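Local coordinates for structural polyprotein, VP3 (Israeli acute paralysis virus, PDB 5CDD), which probably serves as one of the structural proteins that build the icosahedral shell of the virion, folded as a picornavirus-like jelly-roll capsid domain, at residues G88-V93 and S235-I240; S101-K106 and A291-L296; P159-V164 and N229-F234. All blocks are in the same frame, centred on the assembly; numbering follows the deposited sequence.

Contact 1 (G88-V93 and S235-I240); sequences GGVIPV and SGFLCI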
loop_
_atom_site.group_PDB
_atom_site.type_symbol
_atom_site.label_atom_id
_atom_site.label_comp_id
_atom_site.label_asym_id
_atom_site.label_seq_id
_atom_site.Cartn_x
_atom_site.Cartn_y
_atom_site.Cartn_z
ATOM N N GLY B 88 -4.478 65.849 -6.016
ATOM C CA GLY B 88 -3.165 65.907 -6.637
ATOM C C GLY B 88 -2.219 66.706 -5.766
ATOM O O GLY B 88 -1.098 66.274 -5.498
ATOM N N GLY B 89 -2.677 67.862 -5.301
ATOM C CA GLY B 89 -1.889 68.671 -4.393
ATOM C C GLY B 89 -1.865 67.821 -3.142
ATOM O O GLY B 89 -0.874 67.713 -2.420
ATOM N N VAL B 90 -3.026 67.217 -2.917
ATOM C CA VAL B 90 -3.327 66.344 -1.791
ATOM C C VAL B 90 -3.704 64.992 -2.393
ATOM O O VAL B 90 -4.677 64.883 -3.142
ATOM C CB VAL B 90 -4.511 66.863 -0.950
ATOM C CG1 VAL B 90 -4.733 65.945 0.242
ATOM C CG2 VAL B 90 -4.237 68.283 -0.479
ATOM N N ILE B 91 -2.926 63.965 -2.070
ATOM C CA ILE B 91 -3.175 62.634 -2.606
ATOM C C ILE B 91 -3.498 61.588 -1.544
ATOM O O ILE B 91 -2.669 61.284 -0.685
ATOM C CB ILE B 91 -1.956 62.136 -3.411
ATOM C CG1 ILE B 91 -1.627 63.137 -4.519
ATOM C CG2 ILE B 91 -2.248 60.764 -4.006
ATOM C CD1 ILE B 91 -0.387 62.790 -5.306
ATOM N N PRO B 92 -4.717 61.025 -1.587
ATOM C CA PRO B 92 -5.098 60.006 -0.607
ATOM C C PRO B 92 -4.224 58.769 -0.805
ATOM O O PRO B 92 -4.228 58.165 -1.880
ATOM C CB PRO B 92 -6.562 59.730 -0.944
ATOM C CG PRO B 92 -7.031 61.028 -1.511
ATOM C CD PRO B 92 -5.879 61.431 -2.396
ATOM N N VAL B 93 -3.465 58.405 0.223
ATOM C CA VAL B 93 -2.596 57.239 0.137
ATOM C C VAL B 93 -3.421 55.969 0.298
ATOM O O VAL B 93 -3.954 55.705 1.368
ATOM C CB VAL B 93 -1.508 57.275 1.229
ATOM C CG1 VAL B 93 -0.668 56.011 1.172
ATOM C CG2 VAL B 93 -0.629 58.497 1.037
ATOM N N SER B 235 -6.132 55.456 5.065
ATOM C CA SER B 235 -5.087 55.501 6.101
ATOM C C SER B 235 -4.282 56.796 6.188
ATOM O O SER B 235 -3.562 57.011 7.164
ATOM C CB SER B 235 -4.085 54.351 5.924
ATOM O OG SER B 235 -3.000 54.743 5.090
ATOM N N GLY B 236 -4.376 57.646 5.172
ATOM C CA GLY B 236 -3.628 58.889 5.211
ATOM C C GLY B 236 -3.577 59.595 3.875
ATOM O O GLY B 236 -4.376 59.305 2.985
ATOM N N PHE B 237 -2.633 60.519 3.725
ATOM C CA PHE B 237 -2.506 61.263 2.482
ATOM C C PHE B 237 -1.145 61.926 2.322
ATOM O O PHE B 237 -0.413 62.125 3.294
ATOM C CB PHE B 237 -3.608 62.329 2.403
ATOM C CG PHE B 237 -3.477 63.425 3.431
ATOM C CD1 PHE B 237 -2.677 64.540 3.185
ATOM C CD2 PHE B 237 -4.148 63.343 4.649
ATOM C CE1 PHE B 237 -2.548 65.555 4.136
ATOM C CE2 PHE B 237 -4.026 64.354 5.607
ATOM C CZ PHE B 237 -3.224 65.461 5.348
ATOM N N LEU B 238 -0.810 62.251 1.078
ATOM C CA LEU B 238 0.440 62.925 0.760
ATOM C C LEU B 238 0.074 64.355 0.405
ATOM O O LEU B 238 -1.014 64.610 -0.104
ATOM C CB LEU B 238 1.127 62.276 -0.440
ATOM C CG LEU B 238 1.800 60.921 -0.258
ATOM C CD1 LEU B 238 2.329 60.440 -1.587
ATOM C CD2 LEU B 238 2.939 61.033 0.725
ATOM N N CYS B 239 0.983 65.284 0.663
ATOM C CA CYS B 239 0.721 66.680 0.364
ATOM C C CYS B 239 1.923 67.311 -0.324
ATOM O O CYS B 239 3.045 67.244 0.182
ATOM C CB CYS B 239 0.390 67.427 1.655
ATOM S SG CYS B 239 -0.298 69.066 1.401
ATOM N N ILE B 240 1.681 67.920 -1.482
ATOM C CA ILE B 240 2.741 68.562 -2.251
ATOM C C ILE B 240 2.657 70.086 -2.129
ATOM O O ILE B 240 1.801 70.724 -2.746
ATOM C CB ILE B 240 2.653 68.161 -3.739
ATOM C CG1 ILE B 240 2.623 66.637 -3.861
ATOM C CG2 ILE B 240 3.845 68.720 -4.502
ATOM C CD1 ILE B 240 2.455 66.132 -5.277
#

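Contact 2 (S101-K106 and A291-L296); sequences SIRTIK and AAVEVL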
loop_
_atom_site.group_PDB
_atom_site.type_symbol
_atom_site.label_atom_id
_atom_site.label_comp_id
_atom_site.label_asym_id
_atom_site.label_seq_id
_atom_site.Cartn_x
_atom_site.Cartn_y
_atom_site.Cartn_z
ATOM N N SER B 101 -15.027 61.309 -12.138
ATOM C CA SER B 101 -15.618 62.386 -12.912
ATOM C C SER B 101 -17.086 62.035 -13.094
ATOM O O SER B 101 -17.436 60.862 -13.206
ATOM C CB SER B 101 -14.936 62.497 -14.274
ATOM O OG SER B 101 -15.555 63.491 -15.070
ATOM N N ILE B 102 -17.948 63.043 -13.117
ATOM C CA ILE B 102 -19.369 62.788 -13.284
ATOM C C ILE B 102 -19.875 63.194 -14.654
ATOM O O ILE B 102 -19.798 64.358 -15.047
ATOM C CB ILE B 102 -20.183 63.508 -12.201
ATOM C CG1 ILE B 102 -19.823 62.919 -10.839
ATOM C CG2 ILE B 102 -21.674 63.357 -12.472
ATOM C CD1 ILE B 102 -20.514 63.585 -9.697
ATOM N N ARG B 103 -20.388 62.205 -15.377
ATOM C CA ARG B 103 -20.920 62.413 -16.713
ATOM C C ARG B 103 -22.406 62.718 -16.590
ATOM O O ARG B 103 -23.208 61.840 -16.264
ATOM C CB ARG B 103 -20.719 61.153 -17.552
ATOM C CG ARG B 103 -20.914 61.371 -19.034
ATOM C CD ARG B 103 -21.758 60.279 -19.652
ATOM N NE ARG B 103 -21.872 60.461 -21.094
ATOM C CZ ARG B 103 -22.654 59.731 -21.879
ATOM N NH1 ARG B 103 -22.692 59.969 -23.183
ATOM N NH2 ARG B 103 -23.403 58.769 -21.361
ATOM N N THR B 104 -22.766 63.968 -16.847
ATOM C CA THR B 104 -24.153 64.385 -16.755
ATOM C C THR B 104 -24.810 64.493 -18.128
ATOM O O THR B 104 -24.250 65.082 -19.050
ATOM C CB THR B 104 -24.274 65.746 -16.045
ATOM O OG1 THR B 104 -23.531 65.724 -14.818
ATOM C CG2 THR B 104 -25.733 66.044 -15.747
ATOM N N ILE B 105 -25.994 63.908 -18.260
ATOM C CA ILE B 105 -26.740 63.952 -19.510
ATOM C C ILE B 105 -28.155 64.391 -19.195
ATOM O O ILE B 105 -28.617 64.241 -18.066
ATOM C CB ILE B 105 -26.789 62.568 -20.195
ATOM C CG1 ILE B 105 -27.408 61.536 -19.250
ATOM C CG2 ILE B 105 -25.396 62.161 -20.616
ATOM C CD1 ILE B 105 -27.627 60.176 -19.868
ATOM N N LYS B 106 -28.829 64.943 -20.196
ATOM C CA LYS B 106 -30.197 65.405 -20.044
ATOM C C LYS B 106 -31.104 64.213 -20.314
ATOM O O LYS B 106 -30.681 63.233 -20.922
ATOM C CB LYS B 106 -30.496 66.504 -21.065
ATOM C CG LYS B 106 -29.461 67.635 -21.111
ATOM C CD LYS B 106 -29.607 68.474 -22.387
ATOM C CE LYS B 106 -28.490 69.507 -22.541
ATOM N NZ LYS B 106 -28.656 70.346 -23.768
ATOM N N ALA B 291 -25.375 60.176 -25.899
ATOM C CA ALA B 291 -25.771 58.772 -25.877
ATOM C C ALA B 291 -25.775 58.272 -24.433
ATOM O O ALA B 291 -24.950 58.690 -23.621
ATOM C CB ALA B 291 -24.810 57.943 -26.724
ATOM N N ALA B 292 -26.708 57.382 -24.112
ATOM C CA ALA B 292 -26.807 56.851 -22.759
ATOM C C ALA B 292 -25.981 55.581 -22.581
ATOM O O ALA B 292 -25.766 54.829 -23.531
ATOM C CB ALA B 292 -28.263 56.578 -22.413
ATOM N N VAL B 293 -25.516 55.355 -21.355
ATOM C CA VAL B 293 -24.721 54.172 -21.032
ATOM C C VAL B 293 -25.613 53.113 -20.390
ATOM O O VAL B 293 -26.747 53.400 -20.006
ATOM C CB VAL B 293 -23.582 54.505 -20.040
ATOM C CG1 VAL B 293 -22.560 55.411 -20.699
ATOM C CG2 VAL B 293 -24.154 55.168 -18.796
ATOM N N GLU B 294 -25.099 51.891 -20.280
ATOM C CA GLU B 294 -25.852 50.800 -19.673
ATOM C C GLU B 294 -25.691 50.831 -18.159
ATOM O O GLU B 294 -24.589 51.023 -17.649
ATOM C CB GLU B 294 -25.379 49.446 -20.211
ATOM C CG GLU B 294 -25.927 48.260 -19.423
ATOM C CD GLU B 294 -25.652 46.924 -20.086
ATOM O OE1 GLU B 294 -24.482 46.651 -20.426
ATOM O OE2 GLU B 294 -26.608 46.138 -20.255
ATOM N N VAL B 295 -26.800 50.654 -17.448
ATOM C CA VAL B 295 -26.787 50.654 -15.989
ATOM C C VAL B 295 -27.095 49.258 -15.449
ATOM O O VAL B 295 -28.179 48.719 -15.676
ATOM C CB VAL B 295 -27.824 51.649 -15.425
ATOM C CG1 VAL B 295 -27.727 51.700 -13.903
ATOM C CG2 VAL B 295 -27.597 53.025 -16.021
ATOM N N LEU B 296 -26.135 48.672 -14.737
ATOM C CA LEU B 296 -26.315 47.337 -14.171
ATOM C C LEU B 296 -26.925 47.410 -12.776
ATOM O O LEU B 296 -26.711 48.377 -12.043
ATOM C CB LEU B 296 -24.973 46.604 -14.095
ATOM C CG LEU B 296 -24.183 46.440 -15.395
ATOM C CD1 LEU B 296 -22.914 45.650 -15.114
ATOM C CD2 LEU B 296 -25.030 45.732 -16.439
#

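Contact 3 (P159-V164 and N229-F234); sequences PGVIPV and NFHESF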
loop_
_atom_site.group_PDB
_atom_site.type_symbol
_atom_site.label_atom_id
_atom_site.label_comp_id
_atom_site.label_asym_id
_atom_site.label_seq_id
_atom_site.Cartn_x
_atom_site.Cartn_y
_atom_site.Cartn_z
ATOM N N PRO B 159 -0.806 60.635 8.489
ATOM C CA PRO B 159 -1.686 59.494 8.742
ATOM C C PRO B 159 -3.020 59.935 9.331
ATOM O O PRO B 159 -3.093 60.943 10.032
ATOM C CB PRO B 159 -0.876 58.659 9.724
ATOM C CG PRO B 159 -0.203 59.711 10.545
ATOM C CD PRO B 159 0.276 60.692 9.490
ATOM N N GLY B 160 -4.074 59.183 9.041
ATOM C CA GLY B 160 -5.378 59.525 9.577
ATOM C C GLY B 160 -6.356 60.065 8.556
ATOM O O GLY B 160 -6.138 59.956 7.350
ATOM N N VAL B 161 -7.441 60.654 9.050
ATOM C CA VAL B 161 -8.478 61.213 8.193
ATOM C C VAL B 161 -7.923 62.307 7.291
ATOM O O VAL B 161 -6.969 63.000 7.647
ATOM C CB VAL B 161 -9.632 61.807 9.029
ATOM C CG1 VAL B 161 -10.788 62.196 8.120
ATOM C CG2 VAL B 161 -10.088 60.803 10.072
ATOM N N ILE B 162 -8.532 62.457 6.122
ATOM C CA ILE B 162 -8.108 63.462 5.158
ATOM C C ILE B 162 -9.075 64.644 5.172
ATOM O O ILE B 162 -10.275 64.472 4.957
ATOM C CB ILE B 162 -8.085 62.873 3.733
ATOM C CG1 ILE B 162 -7.263 61.584 3.718
ATOM C CG2 ILE B 162 -7.504 63.886 2.758
ATOM C CD1 ILE B 162 -7.306 60.850 2.395
ATOM N N PRO B 163 -8.566 65.860 5.440
ATOM C CA PRO B 163 -9.433 67.043 5.464
ATOM C C PRO B 163 -10.094 67.188 4.097
ATOM O O PRO B 163 -9.414 67.436 3.102
ATOM C CB PRO B 163 -8.455 68.178 5.754
ATOM C CG PRO B 163 -7.404 67.509 6.584
ATOM C CD PRO B 163 -7.193 66.211 5.842
ATOM N N VAL B 164 -11.411 67.029 4.041
ATOM C CA VAL B 164 -12.109 67.121 2.765
ATOM C C VAL B 164 -13.284 68.085 2.730
ATOM O O VAL B 164 -13.744 68.575 3.762
ATOM C CB VAL B 164 -12.625 65.733 2.318
ATOM C CG1 VAL B 164 -11.457 64.777 2.129
ATOM C CG2 VAL B 164 -13.601 65.185 3.346
ATOM N N ASN B 229 -17.112 55.289 3.692
ATOM C CA ASN B 229 -16.314 54.212 3.124
ATOM C C ASN B 229 -15.056 54.793 2.517
ATOM O O ASN B 229 -14.025 54.127 2.440
ATOM C CB ASN B 229 -17.093 53.456 2.050
ATOM C CG ASN B 229 -18.238 52.649 2.621
ATOM O OD1 ASN B 229 -18.046 51.814 3.511
ATOM N ND2 ASN B 229 -19.440 52.891 2.113
ATOM N N PHE B 230 -15.152 56.046 2.090
ATOM C CA PHE B 230 -14.029 56.742 1.491
ATOM C C PHE B 230 -12.890 56.843 2.496
ATOM O O PHE B 230 -11.748 56.504 2.190
ATOM C CB PHE B 230 -14.456 58.143 1.057
ATOM C CG PHE B 230 -13.341 58.960 0.483
ATOM C CD1 PHE B 230 -12.856 58.698 -0.793
ATOM C CD2 PHE B 230 -12.746 59.967 1.233
ATOM C CE1 PHE B 230 -11.792 59.428 -1.314
ATOM C CE2 PHE B 230 -11.683 60.703 0.723
ATOM C CZ PHE B 230 -11.204 60.433 -0.553
ATOM N N HIS B 231 -13.211 57.307 3.698
ATOM C CA HIS B 231 -12.216 57.464 4.751
ATOM C C HIS B 231 -11.693 56.127 5.256
ATOM O O HIS B 231 -10.559 56.032 5.723
ATOM C CB HIS B 231 -12.808 58.262 5.915
ATOM C CG HIS B 231 -13.127 59.683 5.568
ATOM N ND1 HIS B 231 -12.163 60.583 5.163
ATOM C CD2 HIS B 231 -14.301 60.356 5.550
ATOM C CE1 HIS B 231 -12.731 61.748 4.912
ATOM N NE2 HIS B 231 -14.027 61.638 5.138
ATOM N N GLU B 232 -12.523 55.095 5.153
ATOM C CA GLU B 232 -12.151 53.758 5.599
ATOM C C GLU B 232 -11.312 53.015 4.563
ATOM O O GLU B 232 -11.011 51.834 4.734
ATOM C CB GLU B 232 -13.412 52.943 5.904
ATOM C CG GLU B 232 -14.205 53.443 7.098
ATOM C CD GLU B 232 -13.457 53.254 8.402
ATOM O OE1 GLU B 232 -13.214 52.088 8.785
ATOM O OE2 GLU B 232 -13.108 54.271 9.041
ATOM N N SER B 233 -10.923 53.708 3.498
ATOM C CA SER B 233 -10.147 53.083 2.434
ATOM C C SER B 233 -8.750 53.652 2.195
ATOM O O SER B 233 -8.103 53.252 1.229
ATOM C CB SER B 233 -10.919 53.169 1.114
ATOM O OG SER B 233 -12.240 52.681 1.244
ATOM N N PHE B 234 -8.259 54.550 3.048
ATOM C CA PHE B 234 -6.948 55.129 2.766
ATOM C C PHE B 234 -5.827 55.193 3.801
ATOM O O PHE B 234 -4.668 55.014 3.439
ATOM C CB PHE B 234 -7.161 56.504 2.135
ATOM C CG PHE B 234 -7.806 56.434 0.784
ATOM C CD1 PHE B 234 -7.103 55.937 -0.309
ATOM C CD2 PHE B 234 -9.135 56.800 0.611
ATOM C CE1 PHE B 234 -7.714 55.802 -1.552
ATOM C CE2 PHE B 234 -9.757 56.668 -0.630
ATOM C CZ PHE B 234 -9.045 56.168 -1.712
#

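Contact 1 (G88-V93 and S235-I240)
Strand 90-92 runs antiparallel to the start of strand 236-247, with Val90 opposite Cys239, Ile91 opposite Leu238 and Pro92 opposite Phe237, and forms one edge of a four-stranded sheet of the viral jelly roll. Backbone bonds carry the pairing. Ile91 N gives to Leu238 O (2.8 Å) and Leu238 N returns to Ile91 O (2.7 Å), closing the ring of a hydrogen-bonded pair. The bonds from Ile240 N to Gly89 O and from Val93 N to Gly236 O (3.0 Å) extend the ladder at its two ends. Pro92 has no N-H, yet costs the ladder nothing, because it sits in a non-hydrogen-bonded pair.

Apolar contacts follow on both faces. Val90 CG1 lies 3.9 Å from Phe237 CD1, on the face that also carries Cys239. Ile91 and Leu238 share the other face, and just past the strand Val93 CG2 packs 3.7 Å from Leu238 CG; Val93 CG1 is anti to the backbone N (chi1 177°), which leaves CG2 beside that N. Branched Val and Ile suit such extended backbone, while Gly236 adopts angles at which a CB would strike the preceding carbonyl.

Strand 150-159 hydrogen-bonds to the far side of 236-247, and Tyr139 and Ile141 of strand 132-144 cover Leu238 and Ile240.

Contact 2 (S101-K106 and A291-L296)
Arg103, on the two-stranded antiparallel hairpin 101-106/111-118, reaches the extended C-terminal tail and grips one backbone carbonyl, that of Ala291. Both terminal nitrogens converge on this oxygen: NH1 lies 2.6 Å from Ala291 O and NH2 2.7 Å from the same atom. Each N-H is bent, with angles of 135° and 131°, as expected when two donors of one guanidinium share an acceptor. Both donor nitrogens lie in the carbonyl plane, and the oxygen sits somewhat tilted from the guanidinium plane. Arginine suits the place because its long chain spans the gap between backbones, the CA atoms of Arg103 and Ala291 being 11.0 Å apart. CG is anti to the backbone N (chi1 -165°), and a bend at chi2 turns the chain.

Beyond this grip the contact is slight. Val293 CG1 touches Arg103 NH2 at 3.5 Å, and the one apolar pair is a loose approach of Ile105 CD1 to Ala292 CB, at 4.5 Å.

Further out, Tyr283 packs on both Arg103 and Val293, and Leu37 of a neighbouring subunit also packs on Arg103. The flat group is backed from within its own strand: Ile105 CG2 lies over the centre of one guanidinium face, 3.8 Å above its plane.

Contact 3 (P159-V164 and N229-F234)
The loop that follows strand 150-159 packs against the short helix 228-231 and the turn leading out of it, a connection beside the edge strand 90-92 of the jelly roll, and His231 is its focus. No hydrogen bond crosses between the two segments; the joint is made by shape. Val161 CG1 comes obliquely to the imidazole, 3.6 Å from His231 ND1. Val164 CG2 meets the ring at its edge and in its plane, 3.9 Å from His231 CE1, and Ile162 O is also near that edge, 3.7 Å from CE1. The histidine CG is anti to the carbonyl carbon (chi1 -66°), and Phe230 CD2 of its own helix lies over one ring face near the rim. Imidazole suits the place by offering a flat edge to the methyl of Val164 and the carbonyl oxygen of Ile162.

Deeper, Val164 CG1 approaches Phe230 CE2 at 4.3 Å, and Ile162 CD1 extends to Phe234 CB at 4.4 Å. The turn after the helix is tied by Ser233 OG, which donates to Asn229 O at 2.6 Å.

Arg196 of a neighbouring subunit hydrogen-bonds to Pro159 O and Val161 O. Within the chain, Ile162 and Phe234 both rest on Pro92 of strand 90-92, and Ile162 also packs on Phe237 of strand 236-247.

In the fold
Contact 1 is the buried one, a backbone ladder with apolar side chains on both faces, whereas contacts 2 and 3 are only partly buried and join loops or a tail to regular elements. Contacts 1 and 3 adjoin, their centres about 10 Å apart: helix 228-231 leads into strand 236-247, Ser235 O lies 2.9 Å from Gly160 N, a probable hydrogen bond, and Val93 O packs on Phe234 CB. Contact 3 thus packs over the face that carries Pro92 and Phe237, with no hydrogen bond between its own two segments. Contact 2 stands apart, about 29 Å from contact 1 between centres, where a projecting hairpin holds the tail through one charged side chain and a carbonyl.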